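Local structure of J domain-containing protein required for chloroplast accumulation response 1 (Arabidopsis thaliana, 3AG7) at residues H69-K72 against L73-G77; E95-D98 against H99-L103. The protein acts through its J domain, the part described here, as an auxilin-like co-chaperone required for chloroplast photorelocation movement, in which it modulates chloroplast actin filaments. All coordinates share one frame; numbering follows the deposited sequence.

Contact 1: H69-K72 against L73-G77; sequences HPDK and LQQKG
The torsions of Asp71 and Gln75 turn their polar ends toward each other, one helical turn apart. Asp71 has CG opposite its backbone N (chi1 -171°). Gln75 has CG beside its own N (chi1 -61°), which sets CG 3.2 Å from Asp71 O; the chain then runs on extended and takes the amide to the carboxylate of Asp71. There, Gln75 NE2 lies 2.8 Å from Asp71 OD2 and 3.0 Å from Asp71 OD1. The carboxylate and amide planes stand 81° apart, and the approach to OD2 is too poorly angled for a hydrogen bond. Both side chains lie on the exposed side of the helix. Leu73 takes the buried side. Its CG rests 3.7 Å from His69 O, and its side chain packs on Trp38, Ala78 and, in helix 80-100, Lys83 and Ala86. Backbone bonds hold the turn: Leu73 N to His69 O at 3.0 Å, then Gln74 N to Pro70 O and Gln75 N to Asp71 O. Lys76 N to Lys72 O, at 2.9 Å, is weak. Lys76 CB and CG both lie against this last oxygen. Gly77, with positive phi, ends the helix in a Schellman motif. At the other end, His69 is the N-cap. His69, Pro70 and Asp71 form the HPD signature of J domains, which in this family serves in engaging Hsp70 partners.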
loop_
_atom_site.group_PDB
_atom_site.type_symbol
_atom_site.label_atom_id
_atom_site.label_comp_id
_atom_site.label_asym_id
_atom_site.label_seq_id
_atom_site.Cartn_x
_atom_site.Cartn_y
_atom_site.Cartn_z
ATOM N N HIS A 69 -3.741 -6.880 2.953
ATOM C CA HIS A 69 -3.635 -8.298 2.659
ATOM C C HIS A 69 -4.973 -8.778 2.090
ATOM O O HIS A 69 -6.024 -8.510 2.675
ATOM C CB HIS A 69 -3.259 -9.082 3.939
ATOM C CG HIS A 69 -3.003 -10.537 3.690
ATOM N ND1 HIS A 69 -1.761 -11.131 3.826
ATOM C CD2 HIS A 69 -3.854 -11.526 3.338
ATOM C CE1 HIS A 69 -1.867 -12.421 3.547
ATOM N NE2 HIS A 69 -3.129 -12.683 3.272
ATOM N N PRO A 70 -4.948 -9.508 0.946
ATOM C CA PRO A 70 -6.196 -9.846 0.267
ATOM C C PRO A 70 -7.134 -10.608 1.183
ATOM O O PRO A 70 -8.354 -10.481 1.063
ATOM C CB PRO A 70 -5.731 -10.724 -0.939
ATOM C CG PRO A 70 -4.396 -11.134 -0.606
ATOM C CD PRO A 70 -3.790 -10.158 0.315
ATOM N N ASP A 71 -6.581 -11.413 2.074
ATOM C CA ASP A 71 -7.397 -12.177 3.014
ATOM C C ASP A 71 -8.104 -11.262 4.003
ATOM O O ASP A 71 -9.257 -11.502 4.359
ATOM C CB ASP A 71 -6.542 -13.210 3.781
ATOM C CG ASP A 71 -7.388 -14.172 4.613
ATOM O OD1 ASP A 71 -8.306 -14.778 4.036
ATOM O OD2 ASP A 71 -7.137 -14.344 5.833
ATOM N N LYS A 72 -7.413 -10.218 4.458
ATOM C CA LYS A 72 -8.022 -9.228 5.365
ATOM C C LYS A 72 -9.130 -8.414 4.690
ATOM O O LYS A 72 -10.133 -8.052 5.317
ATOM C CB LYS A 72 -6.948 -8.280 5.955
ATOM C CG LYS A 72 -6.093 -8.920 7.033
ATOM C CD LYS A 72 -6.682 -8.756 8.412
ATOM C CE LYS A 72 -6.106 -9.798 9.352
ATOM N NZ LYS A 72 -6.922 -9.898 10.586
ATOM N N LEU A 73 -8.929 -8.081 3.424
ATOM C CA LEU A 73 -9.919 -7.285 2.715
ATOM C C LEU A 73 -11.185 -8.094 2.526
ATOM O O LEU A 73 -12.309 -7.559 2.638
ATOM C CB LEU A 73 -9.378 -6.900 1.350
ATOM C CG LEU A 73 -8.308 -5.826 1.459
ATOM C CD1 LEU A 73 -7.400 -5.852 0.235
ATOM C CD2 LEU A 73 -8.955 -4.449 1.707
ATOM N N GLN A 74 -10.987 -9.352 2.126
ATOM C CA GLN A 74 -12.100 -10.284 1.934
ATOM C C GLN A 74 -12.820 -10.369 3.268
ATOM O O GLN A 74 -14.024 -10.151 3.346
ATOM C CB GLN A 74 -11.594 -11.675 1.500
ATOM C CG GLN A 74 -12.572 -12.821 1.750
ATOM C CD GLN A 74 -13.732 -12.800 0.789
ATOM O OE1 GLN A 74 -14.862 -13.122 1.164
ATOM N NE2 GLN A 74 -13.467 -12.411 -0.464
ATOM N N GLN A 75 -12.069 -10.604 4.329
ATOM C CA GLN A 75 -12.672 -10.649 5.659
ATOM C C GLN A 75 -13.332 -9.354 6.179
ATOM O O GLN A 75 -14.209 -9.417 7.033
ATOM C CB GLN A 75 -11.758 -11.353 6.687
ATOM C CG GLN A 75 -11.452 -12.842 6.322
ATOM C CD GLN A 75 -10.319 -13.499 7.149
ATOM O OE1 GLN A 75 -9.919 -12.994 8.213
ATOM N NE2 GLN A 75 -9.802 -14.640 6.650
ATOM N N LYS A 76 -13.001 -8.204 5.591
ATOM C CA LYS A 76 -13.567 -6.892 5.992
ATOM C C LYS A 76 -14.747 -6.493 5.069
ATOM O O LYS A 76 -15.300 -5.396 5.198
ATOM C CB LYS A 76 -12.506 -5.786 5.894
ATOM C CG LYS A 76 -11.510 -5.655 7.070
ATOM C CD LYS A 76 -12.180 -5.117 8.338
ATOM C CE LYS A 76 -11.168 -4.609 9.380
ATOM N NZ LYS A 76 -10.056 -5.593 9.501
ATOM N N GLY A 77 -15.006 -7.324 4.064
ATOM C CA GLY A 77 -16.088 -7.108 3.108
ATOM C C GLY A 77 -15.817 -5.999 2.086
ATOM O O GLY A 77 -16.730 -5.310 1.635
#

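Contact 2: E95-D98 against H99-L103; sequences EAWD and HFNTL
Asn101 lays its amide nitrogen over the indole of Trp97, and this is the tight part of the contact. Asn101 ND2 sits over the centre of the ring system, 3.1 Å from Trp97 CE2. Ring and amide planes are nearly perpendicular, at 86°. The same ND2 makes a weak hydrogen bond of 3.1 Å to Trp97 O, which also accepts the backbone N of Asn101. At the other end of the amide, OD1 is hydrogen-bonded to Arg58, so both ends of the group are held. Trp97 reaches this place because CG lies opposite its backbone N (chi1 174°). Phe100 is a looser neighbour of the indole. Its CD2 comes within 4.0 Å of Trp97 CZ3, but the rings, with planes 27° apart, are slid aside and barely overlap. Phe100 also packs on Ile26 and Val57, while Trp97 stacks with Tyr61.

The solvent side is different. Asp98 and Thr102 are exposed, and a water links them. It donates to Asp98 OD2 at 3.0 Å and lies 2.6 Å from Thr102 OG1. That hydroxyl is also 3.2 Å from Asp98 O and 3.3 Å from His99 O, and its proton is not settled. Ordinary helical backbone bonds, such as Phe100 N to Ala96 O at 2.9 Å, continue through this turn. This is the C-terminal end of an amphipathic helix, the last helix of this J domain, packed by its aromatic face against helices 26-30 and 54-68.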
loop_
_atom_site.group_PDB
_atom_site.type_symbol
_atom_site.label_atom_id
_atom_site.label_comp_id
_atom_site.label_asym_id
_atom_site.label_seq_id
_atom_site.Cartn_x
_atom_site.Cartn_y
_atom_site.Cartn_z
ATOM N N GLU A 95 7.311 -5.992 -2.734
ATOM C CA GLU A 95 8.565 -5.869 -3.495
ATOM C C GLU A 95 9.474 -4.969 -2.673
ATOM O O GLU A 95 10.678 -5.217 -2.574
ATOM C CB GLU A 95 8.251 -5.238 -4.875
ATOM C CG GLU A 95 9.479 -4.816 -5.770
ATOM C CD GLU A 95 9.253 -3.682 -6.880
ATOM O OE1 GLU A 95 8.159 -3.003 -7.065
ATOM O OE2 GLU A 95 10.275 -3.455 -7.591
ATOM N N ALA A 96 8.888 -3.917 -2.066
ATOM C CA ALA A 96 9.712 -2.986 -1.293
ATOM C C ALA A 96 10.179 -3.562 0.034
ATOM O O ALA A 96 11.305 -3.293 0.465
ATOM C CB ALA A 96 8.957 -1.644 -1.083
ATOM N N TRP A 97 9.327 -4.359 0.677
ATOM C CA TRP A 97 9.664 -5.097 1.904
ATOM C C TRP A 97 10.842 -6.041 1.694
ATOM O O TRP A 97 11.807 -6.090 2.485
ATOM C CB TRP A 97 8.426 -5.893 2.325
ATOM C CG TRP A 97 8.614 -6.846 3.489
ATOM C CD1 TRP A 97 8.513 -8.210 3.454
ATOM C CD2 TRP A 97 8.856 -6.502 4.866
ATOM N NE1 TRP A 97 8.700 -8.738 4.712
ATOM C CE2 TRP A 97 8.897 -7.715 5.596
ATOM C CE3 TRP A 97 9.031 -5.292 5.555
ATOM C CZ2 TRP A 97 9.100 -7.753 6.982
ATOM C CZ3 TRP A 97 9.262 -5.331 6.934
ATOM C CH2 TRP A 97 9.301 -6.557 7.623
ATOM N N ASP A 98 10.828 -6.740 0.566
ATOM C CA ASP A 98 11.948 -7.629 0.307
ATOM C C ASP A 98 13.272 -6.869 0.098
ATOM O O ASP A 98 14.306 -7.308 0.564
ATOM C CB ASP A 98 11.625 -8.540 -0.879
ATOM C CG ASP A 98 12.719 -9.540 -1.120
ATOM O OD1 ASP A 98 12.713 -10.609 -0.453
ATOM O OD2 ASP A 98 13.608 -9.216 -1.919
ATOM N N HIS A 99 13.227 -5.732 -0.597
ATOM C CA HIS A 99 14.405 -4.866 -0.742
ATOM C C HIS A 99 14.889 -4.306 0.599
ATOM O O HIS A 99 16.077 -4.336 0.894
ATOM C CB HIS A 99 14.079 -3.721 -1.717
ATOM C CG HIS A 99 15.214 -2.781 -1.972
ATOM N ND1 HIS A 99 16.205 -3.047 -2.898
ATOM C CD2 HIS A 99 15.473 -1.543 -1.483
ATOM C CE1 HIS A 99 17.043 -2.025 -2.941
ATOM N NE2 HIS A 99 16.621 -1.101 -2.095
ATOM N N PHE A 100 13.969 -3.810 1.417
ATOM C CA PHE A 100 14.298 -3.319 2.759
ATOM C C PHE A 100 15.101 -4.348 3.567
ATOM O O PHE A 100 16.109 -4.000 4.232
ATOM C CB PHE A 100 13.002 -2.920 3.509
ATOM C CG PHE A 100 13.198 -2.670 4.988
ATOM C CD1 PHE A 100 13.901 -1.553 5.429
ATOM C CD2 PHE A 100 12.721 -3.594 5.949
ATOM C CE1 PHE A 100 14.110 -1.349 6.824
ATOM C CE2 PHE A 100 12.962 -3.411 7.315
ATOM C CZ PHE A 100 13.669 -2.287 7.748
ATOM N N ASN A 101 14.650 -5.596 3.542
ATOM C CA ASN A 101 15.224 -6.643 4.383
ATOM C C ASN A 101 16.569 -7.145 3.881
ATOM O O ASN A 101 17.217 -7.941 4.542
ATOM C CB ASN A 101 14.251 -7.801 4.582
ATOM C CG ASN A 101 13.227 -7.518 5.658
ATOM O OD1 ASN A 101 13.573 -7.312 6.824
ATOM N ND2 ASN A 101 11.969 -7.447 5.266
ATOM N N THR A 102 17.019 -6.627 2.741
ATOM C CA THR A 102 18.319 -7.000 2.186
ATOM C C THR A 102 19.160 -5.753 1.894
ATOM O O THR A 102 20.110 -5.482 2.612
ATOM C CB THR A 102 18.189 -7.868 0.926
ATOM O OG1 THR A 102 17.425 -7.144 -0.054
ATOM C CG2 THR A 102 17.450 -9.175 1.238
ATOM N N LEU A 103 18.795 -4.985 0.866
ATOM C CA LEU A 103 19.587 -3.823 0.408
ATOM C C LEU A 103 19.346 -2.497 1.188
ATOM O O LEU A 103 20.285 -1.740 1.452
ATOM C CB LEU A 103 19.344 -3.600 -1.094
ATOM C CG LEU A 103 19.843 -4.783 -1.926
ATOM C CD1 LEU A 103 19.508 -4.678 -3.392
ATOM C CD2 LEU A 103 21.328 -4.889 -1.738
HETATM O O HOH W 1 16.297 -7.857 -2.339
#

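Overall arrangement
From the N terminus the chain passes through helices 5-19 and 26-30 and a long loop before helix 54-68. Contact 1 follows at once, in the turn and short helix 70-75 that lead into helix 80-100. Contact 2 lies at the far end of that helix. Each contact is local, within one continuous run of chain, so neither closes a long loop. They stand in series, without nesting or crossing. The centres of contact 1 and contact 2 are about 24 Å apart. The nearest atoms of contact 1 and contact 2 are about 11 Å apart. Helix 80-100 connects them: its early turns receive the short helix of contact 1, and its last turn ties the C-terminal end of the chain to the two earlier helices 26-30 and 54-68.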